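Side-chain contacts in 3-keto-5-aminohexanoate cleavage protein (Burkholderia xenovorans LB400, PDB 3E02), which probably cleaves beta-keto acids such as 3-keto-5-aminohexanoate, as a zinc-dependent enzyme of the TIM-barrel BKACE family: residues 139-142 / 143-146; 262-265 / 266-270. All coordinates share one frame; numbering follows the deposited sequence.

Interaction 1 of 2, residues 139-142 / 143-146; sequences YLAG and TRDF. With EDO (1,2-ethanediol), chain H; EDO (1,2-ethanediol), chain K.
Two carbonyl oxygens near the C-terminal end of a helix, those of Leu140 and Ala141, are each gripped twice by the residues that follow. Among the bonds to Leu140, the hydroxyl OG1 of Thr143 donates to O of Leu140 at 2.7 Å, lying in the carbonyl plane, while the amide of Thr143 reaches the same oxygen from above that plane. A chi1 of 69° sets OG1 between the backbone N and the carbonyl carbon and turns it back to the helix. At Ala141, the backbone N of Arg144 donates to O. In the conformer described, one of two modelled, NE of Arg144 reaches O of Ala141 from the opposite face at 3.1 Å, with a nearly straight N-H...O angle of 167°; a bend at chi3 (-75°) brings the guanidinium edge there. A water also donates to O of Ala141, at 2.9 Å.

The methyl CG2 of Thr143 sits 3.3 Å from O of Tyr139, a van der Waals contact with a carbonyl oxygen that also accepts from O1 of an ethanediol.

Thr143 OG1 also bonds Ile121 N, and OD1 of Asp145 hydrogen-bonds OG1 of Thr151 of the second subunit. The 3-10 segment 143-144 continues from helix 136-142, and the chain then leads into strand 147-148, which pairs antiparallel with 117-118.

Interaction 2 of 2, residues 262-265 / 266-270; sequences LYSG and KGQLA. With EDO (1,2-ethanediol), chain F.
Tyr263 and Leu269 face each other across a tight beta hairpin, as a non-hydrogen-bonded antiparallel pair whose side chains set out in diverging directions and then meet. Followed outward, the tyrosine starts with CB 3.5 Å from O of Gln268. Its CD1 lies 3.4 Å from that same oxygen, which sits at the ring edge near its plane. Next, CE1 packs 3.5 Å from CD2 of Leu269, and CZ stays near the same methyl. At the tip, OH makes a weak hydrogen bond of 3.5 Å to O1 of an ethanediol.

Backbone bonds fasten the rest. Ala270 N donates to O of Leu262, and Ser264 N to O of Gln268, while Gln268 N returns to O of Gly265 across a type II turn in which Gly267 has positive phi. The register slips by one between the Tyr263–Leu269 and Gly265–Gln268 pairs, a beta bulge. Ser264 OG gives its proton to a water, 2.7 Å away, that in turn donates to O of Leu269. Gln276 NE2 and Lys279 NZ of helix 273-286 bond O of Tyr263 and O of Ser264, and Lys266 N bonds OG of Ser288 of the third subunit.

The hairpin is thus held chiefly by main-chain and water-mediated hydrogen bonds, with a small apolar patch in which CD2 of Leu269 meets Tyr263 and, more loosely, CB of Leu262.

In the fold
Both contacts are local and partly buried; their centres lie about 21 Å (interaction 1) and 19 Å (interaction 2) from the centre of the chain, and they do not touch: their nearest atoms are about 10 Å apart. They hold different elements. Interaction 1 follows on from helix 136-142, and its side chains themselves bond to main-chain oxygens; interaction 2 joins strands 263-265 and 268-269, where main-chain pairing dominates and side chains add an apolar touch. Each has a buried residue resting on Met23, Leu140 in one and Leu262 in the other. Each also meets another chain: Arg144 and Asp145 the second subunit, Lys266 the third. Tyr139 comes nearer the zinc, at about 10 Å from its side chain, than Leu262 at about 13 Å.

Interaction 1 of 2, residues 139-142 / 143-146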
loop_
_atom_site.group_PDB
_atom_site.type_symbol
_atom_site.label_atom_id
_atom_site.label_comp_id
_atom_site.label_asym_id
_atom_site.label_seq_id
_atom_site.Cartn_x
_atom_site.Cartn_y
_atom_site.Cartn_z
ATOM N N TYR A 139 -37.669 3.004 8.290
ATOM C CA TYR A 139 -36.360 3.161 8.936
ATOM C C TYR A 139 -35.228 2.887 7.948
ATOM O O TYR A 139 -34.352 3.714 7.767
ATOM C CB TYR A 139 -36.248 2.224 10.140
ATOM C CG TYR A 139 -34.944 2.275 10.904
ATOM C CD1 TYR A 139 -34.641 3.357 11.741
ATOM C CD2 TYR A 139 -34.030 1.220 10.837
ATOM C CE1 TYR A 139 -33.438 3.389 12.468
ATOM C CE2 TYR A 139 -32.840 1.243 11.558
ATOM C CZ TYR A 139 -32.546 2.327 12.369
ATOM O OH TYR A 139 -31.381 2.336 13.090
ATOM N N LEU A 140 -35.284 1.737 7.287
ATOM C CA LEU A 140 -34.268 1.357 6.302
ATOM C C LEU A 140 -34.254 2.301 5.086
ATOM O O LEU A 140 -33.188 2.788 4.688
ATOM C CB LEU A 140 -34.469 -0.100 5.855
ATOM C CG LEU A 140 -34.363 -1.177 6.945
ATOM C CD1 LEU A 140 -34.862 -2.533 6.411
ATOM C CD2 LEU A 140 -32.965 -1.306 7.540
ATOM N N ALA A 141 -35.435 2.566 4.528
ATOM C CA ALA A 141 -35.595 3.458 3.355
ATOM C C ALA A 141 -35.106 4.882 3.636
ATOM O O ALA A 141 -34.430 5.483 2.804
ATOM C CB ALA A 141 -37.048 3.461 2.878
ATOM N N GLY A 142 -35.403 5.382 4.831
ATOM C CA GLY A 142 -34.981 6.704 5.272
ATOM C C GLY A 142 -33.474 6.905 5.352
ATOM O O GLY A 142 -33.015 8.052 5.358
ATOM N N THR A 143 -32.694 5.813 5.383
ATOM C CA THR A 143 -31.237 5.914 5.436
ATOM C C THR A 143 -30.590 6.367 4.120
ATOM O O THR A 143 -29.412 6.746 4.138
ATOM C CB THR A 143 -30.551 4.691 6.042
ATOM O OG1 THR A 143 -30.674 3.554 5.182
ATOM C CG2 THR A 143 -31.104 4.409 7.460
ATOM N N ARG A 144 -31.337 6.352 3.001
ATOM C CA ARG A 144 -30.829 6.866 1.723
ATOM C C ARG A 144 -30.501 8.354 1.850
ATOM O O ARG A 144 -29.597 8.839 1.190
ATOM C CB ARG A 144 -31.840 6.679 0.585
ATOM C CG ARG A 144 -32.171 5.252 0.235
ATOM C CD ARG A 144 -33.275 5.177 -0.808
ATOM N NE ARG A 144 -34.600 5.465 -0.245
ATOM C CZ ARG A 144 -35.689 5.768 -0.954
ATOM N NH1 ARG A 144 -35.677 5.802 -2.293
ATOM N NH2 ARG A 144 -36.827 6.029 -0.306
ATOM N N ASP A 145 -31.251 9.061 2.699
ATOM C CA ASP A 145 -31.065 10.490 2.918
ATOM C C ASP A 145 -30.580 10.779 4.344
ATOM O O ASP A 145 -30.919 11.814 4.910
ATOM C CB ASP A 145 -32.407 11.193 2.631
ATOM C CG ASP A 145 -32.283 12.704 2.508
ATOM O OD1 ASP A 145 -31.212 13.215 2.130
ATOM O OD2 ASP A 145 -33.268 13.384 2.828
ATOM N N PHE A 146 -29.744 9.900 4.900
ATOM C CA PHE A 146 -29.289 9.994 6.281
ATOM C C PHE A 146 -27.779 10.144 6.405
ATOM O O PHE A 146 -27.031 9.502 5.668
ATOM C CB PHE A 146 -29.714 8.741 7.033
ATOM C CG PHE A 146 -29.240 8.677 8.462
ATOM C CD1 PHE A 146 -29.778 9.519 9.430
ATOM C CD2 PHE A 146 -28.263 7.763 8.848
ATOM C CE1 PHE A 146 -29.330 9.457 10.757
ATOM C CE2 PHE A 146 -27.822 7.696 10.165
ATOM C CZ PHE A 146 -28.365 8.545 11.121
HETATM C C1 EDO H . -33.594 6.179 9.750
HETATM O O1 EDO H . -34.372 6.185 8.545
HETATM C C2 EDO H . -32.902 7.513 10.038
HETATM O O2 EDO H . -33.313 8.574 9.163
HETATM C C1 EDO K . -32.854 15.430 -2.290
HETATM O O1 EDO K . -32.795 16.801 -1.858
HETATM C C2 EDO K . -32.713 14.441 -1.139
HETATM O O2 EDO K . -32.931 15.016 0.155
HETATM O O HOH W 1 -34.419 8.320 2.405
#

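Interaction 2 of 2, residues 262-265 / 266-270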
loop_
_atom_site.group_PDB
_atom_site.type_symbol
_atom_site.label_atom_id
_atom_site.label_comp_id
_atom_site.label_asym_id
_atom_site.label_seq_id
_atom_site.Cartn_x
_atom_site.Cartn_y
_atom_site.Cartn_z
ATOM N N LEU A 262 -25.759 -11.099 10.938
ATOM C CA LEU A 262 -26.771 -12.041 11.429
ATOM C C LEU A 262 -26.431 -13.516 11.162
ATOM O O LEU A 262 -27.222 -14.393 11.505
ATOM C CB LEU A 262 -28.127 -11.703 10.807
ATOM C CG LEU A 262 -28.720 -10.348 11.172
ATOM C CD1 LEU A 262 -29.973 -10.091 10.322
ATOM C CD2 LEU A 262 -29.022 -10.281 12.670
ATOM N N TYR A 263 -25.255 -13.785 10.593
ATOM C CA TYR A 263 -24.870 -15.118 10.118
ATOM C C TYR A 263 -23.727 -15.750 10.893
ATOM O O TYR A 263 -22.786 -15.049 11.296
ATOM C CB TYR A 263 -24.532 -15.004 8.611
ATOM C CG TYR A 263 -25.752 -14.522 7.855
ATOM C CD1 TYR A 263 -26.743 -15.418 7.475
ATOM C CD2 TYR A 263 -25.971 -13.150 7.624
ATOM C CE1 TYR A 263 -27.936 -14.980 6.844
ATOM C CE2 TYR A 263 -27.153 -12.695 6.993
ATOM C CZ TYR A 263 -28.132 -13.622 6.612
ATOM O OH TYR A 263 -29.286 -13.205 5.993
ATOM N N SER A 264 -23.831 -17.060 11.128
ATOM C CA SER A 264 -22.749 -17.854 11.757
ATOM C C SER A 264 -21.705 -18.269 10.723
ATOM O O SER A 264 -20.527 -18.466 11.034
ATOM C CB SER A 264 -23.317 -19.097 12.449
ATOM O OG SER A 264 -24.063 -19.924 11.555
ATOM N N GLY A 265 -22.165 -18.439 9.493
ATOM C CA GLY A 265 -21.350 -18.832 8.349
ATOM C C GLY A 265 -22.191 -18.675 7.096
ATOM O O GLY A 265 -23.351 -18.242 7.178
ATOM N N LYS A 266 -21.630 -19.033 5.945
ATOM C CA LYS A 266 -22.329 -18.839 4.666
ATOM C C LYS A 266 -23.711 -19.515 4.681
ATOM O O LYS A 266 -23.840 -20.680 5.064
ATOM C CB LYS A 266 -21.482 -19.305 3.466
ATOM C CG LYS A 266 -21.122 -20.786 3.446
ATOM C CD LYS A 266 -20.218 -21.104 2.262
ATOM C CE LYS A 266 -19.727 -22.530 2.336
ATOM N NZ LYS A 266 -18.723 -22.779 1.266
ATOM N N GLY A 267 -24.734 -18.737 4.339
ATOM C CA GLY A 267 -26.116 -19.223 4.250
ATOM C C GLY A 267 -26.743 -19.778 5.512
ATOM O O GLY A 267 -27.678 -20.581 5.431
ATOM N N GLN A 268 -26.256 -19.340 6.670
ATOM C CA GLN A 268 -26.718 -19.842 7.960
ATOM C C GLN A 268 -26.879 -18.718 8.982
ATOM O O GLN A 268 -25.887 -18.118 9.398
ATOM C CB GLN A 268 -25.709 -20.869 8.478
ATOM C CG GLN A 268 -26.126 -21.596 9.746
ATOM C CD GLN A 268 -26.947 -22.814 9.480
ATOM O OE1 GLN A 268 -28.122 -22.902 9.855
ATOM N NE2 GLN A 268 -26.336 -23.773 8.818
ATOM N N LEU A 269 -28.124 -18.450 9.390
ATOM C CA LEU A 269 -28.395 -17.471 10.441
ATOM C C LEU A 269 -27.795 -17.957 11.756
ATOM O O LEU A 269 -27.933 -19.128 12.095
ATOM C CB LEU A 269 -29.898 -17.279 10.675
ATOM C CG LEU A 269 -30.686 -16.580 9.569
ATOM C CD1 LEU A 269 -32.192 -16.728 9.805
ATOM C CD2 LEU A 269 -30.237 -15.123 9.504
ATOM N N ALA A 270 -27.136 -17.047 12.475
ATOM C CA ALA A 270 -26.574 -17.336 13.791
ATOM C C ALA A 270 -27.730 -17.378 14.775
ATOM O O ALA A 270 -28.551 -16.444 14.786
ATOM C CB ALA A 270 -25.572 -16.242 14.219
HETATM C C1 EDO F . -29.527 -8.815 6.158
HETATM O O1 EDO F . -28.733 -9.803 5.500
HETATM C C2 EDO F . -29.487 -7.517 5.363
HETATM O O2 EDO F . -28.488 -6.645 5.906
HETATM O O HOH W 2 -29.300 -14.294 13.381
HETATM O O HOH W 3 -26.019 -20.939 13.100
#